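Local coordinates for putative branched-chain amino acid ABC transporter, periplasmic branched-chain amino acid-binding protein (Pseudomonas protegens Pf-5, PDB 4RU0) that probably binds branched-chain amino acids or a related small solute in the periplasm and delivers it to an ABC transporter for uptake, at residues I212-A217 with W227-Q232; N221-Q226 with T247-K252. One frame throughout, in Å; residues are numbered along the deposited sequence.

Overall arrangement
Interactions 1 and 2 share helix 224-233 and lie in one lobe of the binding protein, with centres about 10 Å apart. Interaction 1 joins the body of this helix to strand 210-216, the outermost strand on that side of the sheet within the chain. Interaction 2 joins its N-terminal approach to helix 246-256. Gln226 also ties the two together: its NE2 probably donates to Pro215 O at 3.1 Å. Trp227 of interaction 1 bonds to Gln223 of interaction 2 and packs on Ala250. Both contacts stand back from the ligand pocket: the side chain of Gln223 is about 13 Å from the bound pentaoxaheptadecane, whose pocket includes Tyr41, Tyr192, Trp243 and Trp269.

Interaction 1 (I212-A217 with W227-Q232); sequences IQIPVA and WRQIRQ
In the beta-alpha-beta crossover that leads from strand 210-216 through helix 224-233 to strand 237-241, Ile212 and Ile214 of the strand meet Gln229 and Ile230 of the helix. The two short axes run nearly antiparallel, at 161°, with a closest approach of 10.4 Å. Ile214 is the main strand residue. Its CG1 branch points at the helix and splits its contacts between two side chains. CD1 of Ile214 touches CG1 of Ile230 at 3.7 Å. The same branch lies over one face of the Gln229 amide, with Ile214 CG1 3.6 Å from Gln229 NE2. Gln229 reaches this far because CG is anti to the backbone N (chi1 175°) and the chain stays extended beyond it. Ile212 adds a looser contact, as its CG2 slides past Gln229 NE2 at 3.9 Å. The polar end of Gln229 finds its partners elsewhere. NE2 donates to Gln233 OE1 one turn along the helix. It also donates, at 2.8 Å, to a water that in turn gives a hydrogen bond to Gln213 O at 3.0 Å. This water is the one polar bridge between the segments. On the helix side, Ile230 CD1 sits 3.5 Å above one face of the Trp227 ring, towards its rim. Along one edge, the backbone of Ile212, Ile214 and Val216 pairs with strand 182-188. This is the packing of a crossover helix on an outer parallel strand in the alpha/beta lobe of a periplasmic binding protein.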
loop_
_atom_site.group_PDB
_atom_site.type_symbol
_atom_site.label_atom_id
_atom_site.label_comp_id
_atom_site.label_asym_id
_atom_site.label_seq_id
_atom_site.Cartn_x
_atom_site.Cartn_y
_atom_site.Cartn_z
ATOM N N ILE A 212 -7.419 -14.807 18.112
ATOM C CA ILE A 212 -7.759 -13.851 19.158
ATOM C C ILE A 212 -7.846 -12.441 18.576
ATOM O O ILE A 212 -6.871 -11.922 18.040
ATOM C CB ILE A 212 -6.720 -13.881 20.305
ATOM C CG1 ILE A 212 -6.617 -15.289 20.900
ATOM C CG2 ILE A 212 -7.070 -12.865 21.388
ATOM C CD1 ILE A 212 -5.535 -15.426 21.949
ATOM N N GLN A 213 -9.021 -11.830 18.685
ATOM C CA GLN A 213 -9.264 -10.497 18.135
ATOM C C GLN A 213 -9.451 -9.454 19.239
ATOM O O GLN A 213 -10.395 -9.529 20.023
ATOM C CB GLN A 213 -10.491 -10.522 17.217
ATOM C CG GLN A 213 -10.292 -11.318 15.925
ATOM C CD GLN A 213 -9.241 -10.704 15.005
ATOM O OE1 GLN A 213 -8.899 -9.528 15.123
ATOM N NE2 GLN A 213 -8.725 -11.507 14.083
ATOM N N ILE A 214 -8.551 -8.479 19.299
ATOM C CA ILE A 214 -8.570 -7.505 20.394
ATOM C C ILE A 214 -8.624 -6.063 19.883
ATOM O O ILE A 214 -7.639 -5.547 19.354
ATOM C CB ILE A 214 -7.335 -7.665 21.299
ATOM C CG1 ILE A 214 -7.224 -9.104 21.815
ATOM C CG2 ILE A 214 -7.402 -6.698 22.449
ATOM C CD1 ILE A 214 -5.896 -9.407 22.494
ATOM N N PRO A 215 -9.785 -5.411 20.033
ATOM C CA PRO A 215 -9.969 -4.028 19.566
ATOM C C PRO A 215 -9.306 -2.986 20.463
ATOM O O PRO A 215 -9.190 -3.188 21.673
ATOM C CB PRO A 215 -11.490 -3.853 19.580
ATOM C CG PRO A 215 -11.967 -4.814 20.609
ATOM C CD PRO A 215 -11.040 -6.002 20.530
ATOM N N VAL A 216 -8.861 -1.888 19.859
ATOM C CA VAL A 216 -8.358 -0.742 20.605
ATOM C C VAL A 216 -9.129 0.501 20.199
ATOM O O VAL A 216 -9.064 0.933 19.044
ATOM C CB VAL A 216 -6.862 -0.495 20.369
ATOM C CG1 VAL A 216 -6.451 0.832 20.990
ATOM C CG2 VAL A 216 -6.041 -1.617 20.955
ATOM N N ALA A 217 -9.861 1.073 21.147
ATOM C CA ALA A 217 -10.704 2.233 20.877
ATOM C C ALA A 217 -9.864 3.472 20.605
ATOM O O ALA A 217 -8.784 3.639 21.178
ATOM C CB ALA A 217 -11.657 2.483 22.046
ATOM N N TRP A 227 -3.114 -5.415 26.730
ATOM C CA TRP A 227 -1.847 -6.113 26.936
ATOM C C TRP A 227 -1.843 -6.943 28.218
ATOM O O TRP A 227 -1.019 -7.843 28.374
ATOM C CB TRP A 227 -0.691 -5.114 26.915
ATOM C CG TRP A 227 -0.446 -4.658 25.516
ATOM C CD1 TRP A 227 -0.888 -3.500 24.933
ATOM C CD2 TRP A 227 0.235 -5.388 24.494
ATOM N NE1 TRP A 227 -0.498 -3.454 23.617
ATOM C CE2 TRP A 227 0.193 -4.601 23.321
ATOM C CE3 TRP A 227 0.888 -6.624 24.458
ATOM C CZ2 TRP A 227 0.781 -5.014 22.126
ATOM C CZ3 TRP A 227 1.470 -7.033 23.268
ATOM C CH2 TRP A 227 1.413 -6.228 22.119
ATOM N N ARG A 228 -2.778 -6.660 29.121
ATOM C CA ARG A 228 -3.012 -7.529 30.272
ATOM C C ARG A 228 -3.628 -8.833 29.776
ATOM O O ARG A 228 -3.280 -9.918 30.228
ATOM C CB ARG A 228 -3.921 -6.842 31.299
ATOM C CG ARG A 228 -4.351 -7.713 32.448
ATOM C CD ARG A 228 -5.062 -6.894 33.530
ATOM N NE ARG A 228 -6.382 -6.434 33.100
ATOM C CZ ARG A 228 -6.698 -5.170 32.818
ATOM N NH1 ARG A 228 -5.790 -4.204 32.925
ATOM N NH2 ARG A 228 -7.936 -4.868 32.443
ATOM N N GLN A 229 -4.542 -8.716 28.823
ATOM C CA GLN A 229 -5.143 -9.887 28.217
ATOM C C GLN A 229 -4.091 -10.716 27.476
ATOM O O GLN A 229 -4.058 -11.943 27.588
ATOM C CB GLN A 229 -6.257 -9.483 27.263
ATOM C CG GLN A 229 -6.853 -10.650 26.496
ATOM C CD GLN A 229 -7.996 -10.222 25.600
ATOM O OE1 GLN A 229 -8.548 -9.134 25.762
ATOM N NE2 GLN A 229 -8.349 -11.069 24.638
ATOM N N ILE A 230 -3.228 -10.032 26.732
ATOM C CA ILE A 230 -2.199 -10.691 25.941
ATOM C C ILE A 230 -1.182 -11.403 26.829
ATOM O O ILE A 230 -0.740 -12.505 26.503
ATOM C CB ILE A 230 -1.493 -9.677 25.016
ATOM C CG1 ILE A 230 -2.415 -9.319 23.847
ATOM C CG2 ILE A 230 -0.170 -10.225 24.500
ATOM C CD1 ILE A 230 -1.994 -8.079 23.078
ATOM N N ARG A 231 -0.827 -10.803 27.963
ATOM C CA ARG A 231 0.083 -11.484 28.881
ATOM C C ARG A 231 -0.587 -12.721 29.490
ATOM O O ARG A 231 0.065 -13.755 29.656
ATOM C CB ARG A 231 0.572 -10.545 29.985
ATOM C CG ARG A 231 1.718 -11.141 30.807
ATOM C CD ARG A 231 2.174 -10.193 31.904
ATOM N NE ARG A 231 3.091 -10.816 32.855
ATOM C CZ ARG A 231 4.414 -10.837 32.724
ATOM N NH1 ARG A 231 4.988 -10.278 31.666
ATOM N NH2 ARG A 231 5.171 -11.418 33.649
ATOM N N GLN A 232 -1.878 -12.618 29.818
ATOM C CA GLN A 232 -2.636 -13.761 30.334
ATOM C C GLN A 232 -2.696 -14.906 29.323
ATOM O O GLN A 232 -2.445 -16.060 29.657
ATOM C CB GLN A 232 -4.064 -13.350 30.710
ATOM C CG GLN A 232 -4.208 -12.617 32.035
ATOM C CD GLN A 232 -5.562 -11.935 32.167
ATOM O OE1 GLN A 232 -6.253 -11.707 31.173
ATOM N NE2 GLN A 232 -5.948 -11.607 33.393
HETATM O O HOH W 1 -10.397 -10.854 22.698
#

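Interaction 2 (N221-Q226 with T247-K252); sequences NEQSAQ and TPVAVK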
loop_
_atom_site.group_PDB
_atom_site.type_symbol
_atom_site.label_atom_id
_atom_site.label_comp_id
_atom_site.label_asym_id
_atom_site.label_seq_id
_atom_site.Cartn_x
_atom_site.Cartn_y
_atom_site.Cartn_z
ATOM N N ASN A 221 -4.602 5.705 23.415
ATOM C CA ASN A 221 -3.530 6.101 24.320
ATOM C C ASN A 221 -3.416 5.140 25.492
ATOM O O ASN A 221 -2.360 5.021 26.106
ATOM C CB ASN A 221 -3.766 7.520 24.844
ATOM C CG ASN A 221 -3.397 8.579 23.837
ATOM O OD1 ASN A 221 -2.282 8.591 23.314
ATOM N ND2 ASN A 221 -4.335 9.480 23.551
ATOM N N GLU A 222 -4.520 4.468 25.803
ATOM C CA GLU A 222 -4.573 3.540 26.925
ATOM C C GLU A 222 -4.787 2.121 26.430
ATOM O O GLU A 222 -5.794 1.831 25.784
ATOM C CB GLU A 222 -5.689 3.928 27.898
ATOM C CG GLU A 222 -5.216 4.177 29.327
ATOM C CD GLU A 222 -4.537 2.972 29.942
ATOM O OE1 GLU A 222 -3.631 3.168 30.785
ATOM O OE2 GLU A 222 -4.908 1.829 29.590
ATOM N N GLN A 223 -3.850 1.230 26.738
ATOM C CA GLN A 223 -3.938 -0.135 26.225
ATOM C C GLN A 223 -3.665 -1.201 27.281
ATOM O O GLN A 223 -3.400 -2.354 26.935
ATOM C CB GLN A 223 -2.969 -0.311 25.050
ATOM C CG GLN A 223 -3.387 0.428 23.794
ATOM C CD GLN A 223 -2.472 0.147 22.614
ATOM O OE1 GLN A 223 -1.923 -0.948 22.482
ATOM N NE2 GLN A 223 -2.313 1.139 21.744
ATOM N N SER A 224 -3.737 -0.821 28.556
ATOM C CA SER A 224 -3.384 -1.732 29.643
ATOM C C SER A 224 -4.242 -2.992 29.646
ATOM O O SER A 224 -3.735 -4.087 29.889
ATOM C CB SER A 224 -3.504 -1.027 30.991
ATOM O OG SER A 224 -2.639 0.102 31.053
ATOM N N ALA A 225 -5.532 -2.845 29.364
ATOM C CA ALA A 225 -6.437 -3.989 29.395
ATOM C C ALA A 225 -6.054 -4.977 28.302
ATOM O O ALA A 225 -5.966 -6.183 28.544
ATOM C CB ALA A 225 -7.875 -3.541 29.237
ATOM N N GLN A 226 -5.813 -4.447 27.109
ATOM C CA GLN A 226 -5.423 -5.252 25.964
ATOM C C GLN A 226 -4.163 -6.072 26.246
ATOM O O GLN A 226 -4.144 -7.294 26.049
ATOM C CB GLN A 226 -5.209 -4.359 24.734
ATOM C CG GLN A 226 -6.493 -3.782 24.129
ATOM C CD GLN A 226 -7.033 -2.578 24.884
ATOM O OE1 GLN A 226 -6.499 -2.180 25.923
ATOM N NE2 GLN A 226 -8.094 -1.989 24.356
ATOM N N THR A 247 0.176 2.929 17.798
ATOM C CA THR A 247 1.270 2.032 17.440
ATOM C C THR A 247 2.473 2.137 18.407
ATOM O O THR A 247 2.894 1.116 18.952
ATOM C CB THR A 247 1.740 2.262 15.974
ATOM O OG1 THR A 247 0.670 1.947 15.073
ATOM C CG2 THR A 247 2.941 1.386 15.649
ATOM N N PRO A 248 3.018 3.355 18.644
ATOM C CA PRO A 248 4.115 3.413 19.622
ATOM C C PRO A 248 3.657 3.038 21.025
ATOM O O PRO A 248 4.424 2.451 21.788
ATOM C CB PRO A 248 4.561 4.883 19.578
ATOM C CG PRO A 248 4.025 5.418 18.312
ATOM C CD PRO A 248 2.752 4.685 18.067
ATOM N N VAL A 249 2.419 3.386 21.358
ATOM C CA VAL A 249 1.861 3.029 22.653
ATOM C C VAL A 249 1.771 1.515 22.795
ATOM O O VAL A 249 2.117 0.970 23.846
ATOM C CB VAL A 249 0.467 3.658 22.865
ATOM C CG1 VAL A 249 -0.200 3.090 24.109
ATOM C CG2 VAL A 249 0.578 5.170 22.962
ATOM N N ALA A 250 1.320 0.836 21.738
ATOM C CA ALA A 250 1.205 -0.623 21.756
ATOM C C ALA A 250 2.549 -1.267 22.093
ATOM O O ALA A 250 2.627 -2.182 22.918
ATOM C CB ALA A 250 0.689 -1.142 20.421
ATOM N N VAL A 251 3.606 -0.774 21.458
ATOM C CA VAL A 251 4.934 -1.326 21.670
ATOM C C VAL A 251 5.437 -1.030 23.089
ATOM O O VAL A 251 5.906 -1.940 23.780
ATOM C CB VAL A 251 5.920 -0.788 20.625
ATOM C CG1 VAL A 251 7.287 -1.392 20.828
ATOM C CG2 VAL A 251 5.406 -1.105 19.225
ATOM N N LYS A 252 5.319 0.227 23.519
ATOM C CA LYS A 252 5.689 0.627 24.876
ATOM C C LYS A 252 4.970 -0.203 25.935
ATOM O O LYS A 252 5.557 -0.587 26.951
ATOM C CB LYS A 252 5.368 2.101 25.126
ATOM C CG LYS A 252 6.285 3.114 24.483
ATOM C CD LYS A 252 5.783 4.517 24.816
ATOM C CE LYS A 252 6.552 5.595 24.078
ATOM N NZ LYS A 252 5.905 6.932 24.237
#
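Val249, Gln223 and Asn221 carry most of this contact, which sets the approach to helix 224-233 against helix 246-256. Val249 points from its helix at the loop. With chi1 at 170°, CG1 stands opposite the backbone N, and this methyl faces two polar groups. It lies 3.5 Å from Asn221 O and 3.7 Å from Gln223 NE2. Asn221 thus takes part chiefly through its backbone carbonyl. Its side chain is directed away from the helix, and OD1 comes only within 4.5 Å of Val249 CG2.

Gln223 holds the N-cap position of helix 224-233. Its side chain leaves extended beyond CG and crosses that of Val249 at a slant to lay its amide beside Ala250. There OE1 is 3.2 Å from Ala250 CA and 3.3 Å from Ala250 CB, a close fit against the helix surface. The amide is buried, and both its ends are satisfied. NE2 donates to Gly220 O and to Ser246 O, at the start of the opposing helix. OE1 accepts from Trp227 NE1, one turn into its own helix. These three bonds fix the rotation of the amide and link the loop, the new helix and the neighbouring helix. Leu186 of strand 182-188 also touches the Gln223 side chain.

Next to the cap, Glu222 turns back on the first residue of the helix. Ser224 N donates to Glu222 OE2 at 3.1 Å with an angle of 167°, on the syn side and 30° out of the carboxylate plane. The two helices are successive connections of the parallel sheet. The loop and N-cap that open the first helix meet the first turns of the second, in the Rossmann-like alpha/beta lobe of a periplasmic binding protein of the leucine-binding protein family.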